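Local coordinates for protein phosphate transporter (Thermotoga maritima MSB8, PDB 6L85) that imports phosphate in a sodium-dependent manner and belongs to the phosphate transporter family related to the human solute carrier SLC20, at residues L211-F214 against F215-F219; F162-K165 against N166-K169; K130-L133 against F134-S138; A41-I44 against A45-L48. All blocks are in the same frame, centred on the assembly; numbering follows the deposited sequence.

Interaction 1 of 4, residues L211-F214 against F215-F219; sequences LVTF and FVVHF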
loop_
_atom_site.group_PDB
_atom_site.type_symbol
_atom_site.label_atom_id
_atom_site.label_comp_id
_atom_site.label_asym_id
_atom_site.label_seq_id
_atom_site.Cartn_x
_atom_site.Cartn_y
_atom_site.Cartn_z
ATOM N N LEU B 211 -8.318 5.089 11.739
ATOM C CA LEU B 211 -8.213 4.683 13.136
ATOM C C LEU B 211 -6.900 3.966 13.401
ATOM O O LEU B 211 -6.182 4.289 14.365
ATOM C CB LEU B 211 -9.404 3.796 13.504
ATOM C CG LEU B 211 -10.649 4.677 13.498
ATOM C CD1 LEU B 211 -11.920 3.865 13.679
ATOM C CD2 LEU B 211 -10.487 5.722 14.609
ATOM N N VAL B 212 -6.554 2.995 12.536
ATOM C CA VAL B 212 -5.290 2.269 12.720
ATOM C C VAL B 212 -4.102 3.218 12.592
ATOM O O VAL B 212 -3.145 3.169 13.384
ATOM C CB VAL B 212 -5.177 1.111 11.714
ATOM C CG1 VAL B 212 -3.857 0.374 11.929
ATOM C CG2 VAL B 212 -6.374 0.173 11.850
ATOM N N THR B 213 -4.137 4.076 11.565
ATOM C CA THR B 213 -3.074 5.049 11.340
ATOM C C THR B 213 -2.897 5.959 12.549
ATOM O O THR B 213 -1.773 6.184 13.011
ATOM C CB THR B 213 -3.408 5.861 10.083
ATOM O OG1 THR B 213 -3.553 4.967 8.964
ATOM C CG2 THR B 213 -2.323 6.920 9.776
ATOM N N PHE B 214 -4.005 6.484 13.081
ATOM C CA PHE B 214 -3.925 7.384 14.227
ATOM C C PHE B 214 -3.279 6.685 15.402
ATOM O O PHE B 214 -2.425 7.265 16.081
ATOM C CB PHE B 214 -5.318 7.905 14.617
ATOM C CG PHE B 214 -5.287 8.973 15.705
ATOM C CD1 PHE B 214 -5.075 8.629 17.041
ATOM C CD2 PHE B 214 -5.451 10.315 15.385
ATOM C CE1 PHE B 214 -5.020 9.610 18.042
ATOM C CE2 PHE B 214 -5.400 11.305 16.377
ATOM C CZ PHE B 214 -5.182 10.953 17.707
ATOM N N PHE B 215 -3.672 5.431 15.656
ATOM C CA PHE B 215 -3.107 4.695 16.784
ATOM C C PHE B 215 -1.590 4.567 16.643
ATOM O O PHE B 215 -0.817 4.937 17.550
ATOM C CB PHE B 215 -3.781 3.322 16.868
ATOM C CG PHE B 215 -3.455 2.549 18.118
ATOM C CD1 PHE B 215 -2.222 1.934 18.266
ATOM C CD2 PHE B 215 -4.385 2.446 19.148
ATOM C CE1 PHE B 215 -1.916 1.225 19.413
ATOM C CE2 PHE B 215 -4.085 1.735 20.293
ATOM C CZ PHE B 215 -2.847 1.121 20.424
ATOM N N VAL B 216 -1.147 4.089 15.481
ATOM C CA VAL B 216 0.275 3.803 15.286
ATOM C C VAL B 216 1.101 5.084 15.309
ATOM O O VAL B 216 2.164 5.146 15.941
ATOM C CB VAL B 216 0.479 3.020 13.974
ATOM C CG1 VAL B 216 1.936 3.086 13.532
ATOM C CG2 VAL B 216 0.026 1.553 14.166
ATOM N N VAL B 217 0.653 6.111 14.581
ATOM C CA VAL B 217 1.389 7.369 14.546
ATOM C C VAL B 217 1.390 8.026 15.922
ATOM O O VAL B 217 2.384 8.627 16.326
ATOM C CB VAL B 217 0.813 8.314 13.479
ATOM C CG1 VAL B 217 1.588 9.639 13.478
ATOM C CG2 VAL B 217 0.861 7.659 12.100
ATOM N N HIS B 218 0.285 7.921 16.662
ATOM C CA HIS B 218 0.252 8.461 18.011
ATOM C C HIS B 218 1.355 7.853 18.860
ATOM O O HIS B 218 2.096 8.577 19.533
ATOM C CB HIS B 218 -1.120 8.226 18.644
ATOM C CG HIS B 218 -1.151 8.507 20.114
ATOM N ND1 HIS B 218 -1.247 9.785 20.628
ATOM C CD2 HIS B 218 -1.063 7.676 21.181
ATOM C CE1 HIS B 218 -1.235 9.725 21.949
ATOM N NE2 HIS B 218 -1.122 8.458 22.309
ATOM N N PHE B 219 1.513 6.525 18.823
ATOM C CA PHE B 219 2.566 5.967 19.680
ATOM C C PHE B 219 3.968 6.267 19.153
ATOM O O PHE B 219 4.897 6.502 19.951
ATOM C CB PHE B 219 2.340 4.476 19.908
ATOM C CG PHE B 219 1.304 4.224 20.966
ATOM C CD1 PHE B 219 1.652 4.229 22.314
ATOM C CD2 PHE B 219 -0.030 4.071 20.619
ATOM C CE1 PHE B 219 0.686 4.048 23.288
ATOM C CE2 PHE B 219 -1.005 3.887 21.587
ATOM C CZ PHE B 219 -0.648 3.884 22.926
#
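Leu211 to Phe214 pass their carbonyl oxygens to the amides of Phe215 to His218 in four successive i to i+4 hydrogen bonds. The shortest, His218 N to Phe214 O, is 2.8 Å, and Val217 N to Thr213 O follows at 2.9 Å. On one side of the turn Thr213 and Val217 run side by side and point the same way, with CG2 of Thr213 and CG2 of Val217 4.0 Å apart. Thr213 holds OG1 beside its backbone N (chi1 -58°), where it bonds to Phe209 O, and so CG2, opposite that N, is the branch that meets Val217. This is the middle of helix 199-224, which packs on helix 167-194 through Thr213 and Phe214. The Phe214 ring approaches only the CB of His218, obliquely, with Phe214 CE1 4.2 Å from His218 CB, and the imidazole itself leads away, so that ND1 can bond to Thr172 O. Further round, Phe219 CE2 sits 3.5 Å above the plane of the Phe215 ring, toward its rim, and His218 CD2 lies over a face of the Phe219 ring. Val212, Thr213, Phe215 and Phe219 also touch the second subunit, where Phe301 of that subunit meets the Phe215 ring edge-to-face and Phe50 of that subunit packs on Val212.

Interaction 2 of 4, residues F162-K165 against N166-K169; sequences FHTK and NPKK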
loop_
_atom_site.group_PDB
_atom_site.type_symbol
_atom_site.label_atom_id
_atom_site.label_comp_id
_atom_site.label_asym_id
_atom_site.label_seq_id
_atom_site.Cartn_x
_atom_site.Cartn_y
_atom_site.Cartn_z
ATOM N N PHE B 162 0.804 24.899 19.243
ATOM C CA PHE B 162 1.697 25.882 19.864
ATOM C C PHE B 162 0.972 26.717 20.924
ATOM O O PHE B 162 1.472 26.881 22.039
ATOM C CB PHE B 162 2.346 26.763 18.784
ATOM C CG PHE B 162 3.312 26.004 17.890
ATOM C CD1 PHE B 162 4.585 25.669 18.338
ATOM C CD2 PHE B 162 2.931 25.597 16.615
ATOM C CE1 PHE B 162 5.476 24.960 17.524
ATOM C CE2 PHE B 162 3.809 24.882 15.789
ATOM C CZ PHE B 162 5.080 24.563 16.244
ATOM N N HIS B 163 -0.230 27.200 20.628
ATOM C CA HIS B 163 -0.955 27.989 21.610
ATOM C C HIS B 163 -1.683 27.135 22.642
ATOM O O HIS B 163 -2.835 27.430 22.966
ATOM C CB HIS B 163 -1.987 28.889 20.914
ATOM C CG HIS B 163 -1.416 29.765 19.840
ATOM N ND1 HIS B 163 -0.058 29.934 19.653
ATOM C CD2 HIS B 163 -2.023 30.527 18.898
ATOM C CE1 HIS B 163 0.146 30.753 18.636
ATOM N NE2 HIS B 163 -1.029 31.125 18.159
ATOM N N THR B 164 -1.018 26.136 23.227
ATOM C CA THR B 164 -1.641 25.280 24.233
ATOM C C THR B 164 -0.722 25.177 25.444
ATOM O O THR B 164 0.471 25.474 25.366
ATOM C CB THR B 164 -1.951 23.848 23.701
ATOM O OG1 THR B 164 -0.730 23.166 23.401
ATOM C CG2 THR B 164 -2.826 23.885 22.453
ATOM N N LYS B 165 -1.292 24.713 26.562
ATOM C CA LYS B 165 -0.556 24.598 27.819
ATOM C C LYS B 165 0.591 23.603 27.759
ATOM O O LYS B 165 1.532 23.709 28.558
ATOM C CB LYS B 165 -1.506 24.175 28.949
ATOM C CG LYS B 165 -2.567 25.217 29.294
ATOM C CD LYS B 165 -3.553 24.681 30.319
ATOM C CE LYS B 165 -4.977 24.778 29.799
ATOM N NZ LYS B 165 -5.245 26.135 29.222
ATOM N N ASN B 166 0.521 22.618 26.867
ATOM C CA ASN B 166 1.488 21.521 26.836
ATOM C C ASN B 166 1.698 21.088 25.387
ATOM O O ASN B 166 1.181 20.053 24.942
ATOM C CB ASN B 166 1.000 20.356 27.700
ATOM C CG ASN B 166 2.035 19.265 27.849
ATOM O OD1 ASN B 166 3.036 19.232 27.131
ATOM N ND2 ASN B 166 1.809 18.373 28.803
ATOM N N PRO B 167 2.471 21.865 24.616
ATOM C CA PRO B 167 2.550 21.604 23.166
ATOM C C PRO B 167 3.079 20.223 22.796
ATOM O O PRO B 167 2.682 19.699 21.747
ATOM C CB PRO B 167 3.470 22.725 22.659
ATOM C CG PRO B 167 3.271 23.851 23.685
ATOM C CD PRO B 167 3.179 23.105 24.998
ATOM N N LYS B 168 3.952 19.616 23.610
ATOM C CA LYS B 168 4.396 18.248 23.336
ATOM C C LYS B 168 3.214 17.279 23.307
ATOM O O LYS B 168 3.021 16.520 22.338
ATOM C CB LYS B 168 5.397 17.810 24.401
ATOM C CG LYS B 168 6.760 18.420 24.297
ATOM C CD LYS B 168 7.597 17.950 25.480
ATOM C CE LYS B 168 9.027 18.393 25.356
ATOM N NZ LYS B 168 9.943 17.385 25.974
ATOM N N LYS B 169 2.425 17.291 24.386
ATOM C CA LYS B 169 1.210 16.493 24.484
ATOM C C LYS B 169 0.262 16.788 23.331
ATOM O O LYS B 169 -0.377 15.874 22.795
ATOM C CB LYS B 169 0.526 16.784 25.821
ATOM C CG LYS B 169 -0.262 15.648 26.454
ATOM C CD LYS B 169 -0.446 15.926 27.952
ATOM C CE LYS B 169 -1.597 15.133 28.572
ATOM N NZ LYS B 169 -2.928 15.782 28.363
#
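Thr164 has its OG1 set between the backbone N and the carbonyl carbon (chi1 65°), which brings the hydroxyl oxygen to 3.6 Å from Pro167 CA, and Asn166 has CG anti to its own N (chi1 -173°), which swings OD1 back to the start of the next helix. The pyrrolidine ring of Pro167 packs against the preceding turn: CG and CD each lie 3.6 Å from Thr164 O, and CG is 3.9 Å from Phe162 O. Asn166 is the N-cap of helix 167-194, its OD1 taking a long, weak bond of 3.4 Å from Lys169 N. Three residues earlier, His163 is the centre of an inverse gamma turn, closed by a weak bond from Thr164 N to Phe162 O (2.9 Å) as the chain leaves helix 129-162. The Thr164 hydroxyl is also tied to Val161 O and Ser170 OG, so the loop is held to both helices. A glycine in place of Pro167 would remove the whole ring and would probably uncover the carbonyls of Phe162 and Thr164 while setting the first residue of the helix free to turn about phi. Pro167 also touches Val231, and Phe162 packs on Val235 and Glu236, all of helix 231-258.

Interaction 3 of 4, residues K130-L133 against F134-S138; sequences KTFL and FIVLS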
loop_
_atom_site.group_PDB
_atom_site.type_symbol
_atom_site.label_atom_id
_atom_site.label_comp_id
_atom_site.label_asym_id
_atom_site.label_seq_id
_atom_site.Cartn_x
_atom_site.Cartn_y
_atom_site.Cartn_z
ATOM N N LYS B 130 -15.454 23.884 -24.238
ATOM C CA LYS B 130 -16.221 23.770 -22.996
ATOM C C LYS B 130 -15.363 23.208 -21.865
ATOM O O LYS B 130 -15.262 23.806 -20.786
ATOM C CB LYS B 130 -17.454 22.893 -23.227
ATOM C CG LYS B 130 -18.079 22.301 -21.974
ATOM C CD LYS B 130 -19.073 23.253 -21.344
ATOM C CE LYS B 130 -20.096 22.515 -20.486
ATOM N NZ LYS B 130 -21.207 23.431 -20.068
ATOM N N THR B 131 -14.715 22.058 -22.104
ATOM C CA THR B 131 -13.906 21.430 -21.063
ATOM C C THR B 131 -12.602 22.186 -20.843
ATOM O O THR B 131 -12.190 22.410 -19.693
ATOM C CB THR B 131 -13.638 19.970 -21.423
ATOM O OG1 THR B 131 -14.876 19.255 -21.385
ATOM C CG2 THR B 131 -12.672 19.330 -20.421
ATOM N N PHE B 132 -11.938 22.582 -21.936
ATOM C CA PHE B 132 -10.695 23.327 -21.807
ATOM C C PHE B 132 -10.881 24.557 -20.927
ATOM O O PHE B 132 -9.964 24.945 -20.188
ATOM C CB PHE B 132 -10.174 23.717 -23.191
ATOM C CG PHE B 132 -8.947 24.566 -23.151
ATOM C CD1 PHE B 132 -7.738 24.037 -22.723
ATOM C CD2 PHE B 132 -8.999 25.896 -23.518
ATOM C CE1 PHE B 132 -6.598 24.821 -22.671
ATOM C CE2 PHE B 132 -7.865 26.685 -23.467
ATOM C CZ PHE B 132 -6.659 26.142 -23.041
ATOM N N LEU B 133 -12.081 25.150 -20.959
ATOM C CA LEU B 133 -12.373 26.315 -20.132
ATOM C C LEU B 133 -12.324 25.973 -18.650
ATOM O O LEU B 133 -11.760 26.726 -17.846
ATOM C CB LEU B 133 -13.749 26.872 -20.488
ATOM C CG LEU B 133 -13.931 28.333 -20.111
ATOM C CD1 LEU B 133 -13.467 29.188 -21.284
ATOM C CD2 LEU B 133 -15.387 28.608 -19.749
ATOM N N PHE B 134 -12.977 24.875 -18.261
ATOM C CA PHE B 134 -12.940 24.442 -16.870
ATOM C C PHE B 134 -11.531 24.052 -16.447
ATOM O O PHE B 134 -11.155 24.258 -15.290
ATOM C CB PHE B 134 -13.908 23.284 -16.661
ATOM C CG PHE B 134 -15.343 23.703 -16.680
ATOM C CD1 PHE B 134 -15.824 24.576 -15.727
ATOM C CD2 PHE B 134 -16.208 23.239 -17.659
ATOM C CE1 PHE B 134 -17.145 24.976 -15.739
ATOM C CE2 PHE B 134 -17.533 23.632 -17.673
ATOM C CZ PHE B 134 -18.002 24.506 -16.715
ATOM N N ILE B 135 -10.729 23.542 -17.384
ATOM C CA ILE B 135 -9.343 23.205 -17.072
ATOM C C ILE B 135 -8.543 24.480 -16.764
ATOM O O ILE B 135 -7.813 24.545 -15.758
ATOM C CB ILE B 135 -8.729 22.375 -18.223
ATOM C CG1 ILE B 135 -9.413 20.997 -18.317
ATOM C CG2 ILE B 135 -7.208 22.237 -18.067
ATOM C CD1 ILE B 135 -9.073 20.188 -19.595
ATOM N N VAL B 136 -8.700 25.527 -17.590
ATOM C CA VAL B 136 -7.987 26.785 -17.320
ATOM C C VAL B 136 -8.461 27.390 -16.003
ATOM O O VAL B 136 -7.656 27.872 -15.184
ATOM C CB VAL B 136 -8.144 27.784 -18.484
ATOM C CG1 VAL B 136 -7.423 29.078 -18.136
ATOM C CG2 VAL B 136 -7.564 27.231 -19.761
ATOM N N LEU B 137 -9.771 27.334 -15.752
ATOM C CA LEU B 137 -10.289 27.805 -14.473
ATOM C C LEU B 137 -9.625 27.081 -13.309
ATOM O O LEU B 137 -9.279 27.701 -12.294
ATOM C CB LEU B 137 -11.806 27.617 -14.418
ATOM C CG LEU B 137 -12.445 28.046 -13.096
ATOM C CD1 LEU B 137 -12.090 29.505 -12.767
ATOM C CD2 LEU B 137 -13.961 27.855 -13.125
ATOM N N SER B 138 -9.455 25.759 -13.429
ATOM C CA SER B 138 -8.811 25.016 -12.354
ATOM C C SER B 138 -7.345 25.402 -12.237
ATOM O O SER B 138 -6.787 25.373 -11.141
ATOM C CB SER B 138 -8.963 23.510 -12.581
ATOM O OG SER B 138 -8.105 23.083 -13.627
#
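In the opening turns of helix 129-162, Phe132 and Val136 meet one turn apart in a CH-pi contact. Val136 CG2 lies over one face of the ring, 3.8 Å from the centroid of the Phe132 ring and 22° off its normal, and among the ring atoms it comes closest to Phe132 CZ, at 3.6 Å. With CG1 opposite the backbone N (chi1 178°), Val136 turns CG2 to the ring, and the Phe132 ring likewise extends from the side opposite its own N. Lys130 and Phe134 run alongside each other and point the same way: Lys130 CE is 4.0 Å from Phe134 CE2, in the plane of the ring at its edge, so the aliphatic chain rather than the ammonium does the touching. Thr131 and Ile135 meet obliquely through their methyls, CG2 of Thr131 being 3.8 Å from Ile135 CD1. Ile135 N, Val136 N and Leu137 N bond to the carbonyls of Thr131, Phe132 and Leu133, and the Ser138 hydroxyl donates from OG to Ile135 O, 2.6 Å away. Phe132 packs on Val111 and Met115 of helix 106-121, and a bound dodecyl maltoside lies about 4 Å from its side chain. Ile135 touches Pro343, next to Ile344 of a sodium site. The arrangement is that of an alpha helix with i to i+4 side-chain pairs, here near the start of a long helix of the transporter.

Interaction 4 of 4, residues A41-I44 against A45-L48; sequences AALI and AMFL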
loop_
_atom_site.group_PDB
_atom_site.type_symbol
_atom_site.label_atom_id
_atom_site.label_comp_id
_atom_site.label_asym_id
_atom_site.label_seq_id
_atom_site.Cartn_x
_atom_site.Cartn_y
_atom_site.Cartn_z
ATOM N N ALA B 41 15.239 10.441 -0.778
ATOM C CA ALA B 41 14.059 11.099 -1.326
ATOM C C ALA B 41 13.704 10.508 -2.680
ATOM O O ALA B 41 12.534 10.223 -2.953
ATOM C CB ALA B 41 14.294 12.608 -1.441
ATOM N N ALA B 42 14.717 10.266 -3.516
ATOM C CA ALA B 42 14.467 9.714 -4.842
ATOM C C ALA B 42 13.887 8.301 -4.761
ATOM O O ALA B 42 12.934 7.979 -5.478
ATOM C CB ALA B 42 15.752 9.738 -5.669
ATOM N N LEU B 43 14.434 7.445 -3.886
ATOM C CA LEU B 43 13.930 6.063 -3.811
ATOM C C LEU B 43 12.489 6.013 -3.293
ATOM O O LEU B 43 11.620 5.283 -3.838
ATOM C CB LEU B 43 14.856 5.221 -2.929
ATOM C CG LEU B 43 16.275 5.050 -3.480
ATOM C CD1 LEU B 43 17.260 4.444 -2.436
ATOM C CD2 LEU B 43 16.268 4.240 -4.766
ATOM N N ILE B 44 12.215 6.793 -2.243
ATOM C CA ILE B 44 10.855 6.883 -1.725
ATOM C C ILE B 44 9.904 7.357 -2.817
ATOM O O ILE B 44 8.841 6.753 -3.047
ATOM C CB ILE B 44 10.794 7.814 -0.500
ATOM C CG1 ILE B 44 11.775 7.373 0.580
ATOM C CG2 ILE B 44 9.380 7.857 0.059
ATOM C CD1 ILE B 44 11.797 8.292 1.777
ATOM N N ALA B 45 10.270 8.449 -3.505
ATOM C CA ALA B 45 9.388 9.003 -4.532
ATOM C C ALA B 45 9.157 7.996 -5.637
ATOM O O ALA B 45 8.059 7.914 -6.180
ATOM C CB ALA B 45 9.968 10.291 -5.112
ATOM N N MET B 46 10.189 7.221 -5.985
ATOM C CA MET B 46 10.040 6.192 -7.007
ATOM C C MET B 46 8.879 5.275 -6.683
ATOM O O MET B 46 8.064 4.948 -7.554
ATOM C CB MET B 46 11.320 5.372 -7.124
ATOM C CG MET B 46 12.376 6.030 -7.966
ATOM S SD MET B 46 13.765 4.910 -8.169
ATOM C CE MET B 46 13.305 4.073 -9.683
ATOM N N PHE B 47 8.796 4.842 -5.426
ATOM C CA PHE B 47 7.693 3.942 -5.094
ATOM C C PHE B 47 6.349 4.678 -5.033
ATOM O O PHE B 47 5.338 4.180 -5.546
ATOM C CB PHE B 47 7.974 3.198 -3.786
ATOM C CG PHE B 47 7.378 1.829 -3.763
ATOM C CD1 PHE B 47 6.038 1.644 -3.432
ATOM C CD2 PHE B 47 8.136 0.724 -4.134
ATOM C CE1 PHE B 47 5.472 0.372 -3.439
ATOM C CE2 PHE B 47 7.585 -0.539 -4.142
ATOM C CZ PHE B 47 6.243 -0.719 -3.797
ATOM N N LEU B 48 6.328 5.883 -4.444
ATOM C CA LEU B 48 5.059 6.565 -4.188
ATOM C C LEU B 48 4.443 7.159 -5.463
ATOM O O LEU B 48 3.214 7.137 -5.623
ATOM C CB LEU B 48 5.250 7.642 -3.117
ATOM C CG LEU B 48 5.012 7.253 -1.650
ATOM C CD1 LEU B 48 3.607 6.690 -1.405
ATOM C CD2 LEU B 48 6.061 6.268 -1.185
#
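Ile44 and Leu48 lie side by side one helical turn apart and point the same way, Ile44 CG2 and Leu48 CD2 touching at 3.9 Å. In Ile44, CG1 lies beside the backbone N (chi1 -55°), which leaves CG2 as the branch facing Leu48, and Leu48 CD2 also rests 3.4 Å from Ile44 O. Leu43 and Met46 form a looser pair: Leu43 CD2 is 4.3 Å from Met46 SD. Met46 has CG anti to its carbonyl carbon (chi1 -82°), which lays CG back against the previous turn, 3.2 Å from Ala42 O, before the chain bends at its last torsion and the thioether end leads away. Ala45 CB sits 3.4 Å from Ala41 O. Beneath these runs the regular i to i+4 pattern of helix 38-56: Ala45 N, Met46 N, Phe47 N and Leu48 N bond to the carbonyls of Ala41 to Ile44. The bond from Phe47 N to Leu43 O is the longest, at 3.3 Å, while that from Leu48 N to Ile44 O is 3.0 Å. Around the helix, Ile44 and Leu48 pack on Cys248 of helix 231-258, and Ala45 reaches Val23 of helix 2-32. On another side Leu43, Met46 and Phe47 pack on Val216, Phe215 and Thr213 of the second subunit. The side chains from Ala41 to Leu48 are all apolar, so the polar links run through the backbone, including Met46 O to the Ser297 hydroxyl, and the side chains meet their neighbours mainly by apolar contact.

How the interactions relate
From the N terminus the order is interaction 4 on helix 38-56, interaction 3 on helix 129-162, interaction 2 at residues 162-169, and interaction 1 on helix 199-224. They run in series, none nesting in or crossing another. Interactions 1, 3 and 4 each lie within one helix; interaction 2 makes the turn between helix 129-162, which interaction 3 begins, and helix 167-194, which precedes the helix of interaction 1. No two touch within the chain: the nearest atoms of interactions 1 and 2 are about 6 Å apart. Residues of interactions 4 and 1 do meet across the dimer, however, so helix 38-56 of one subunit faces helix 199-224 of the other.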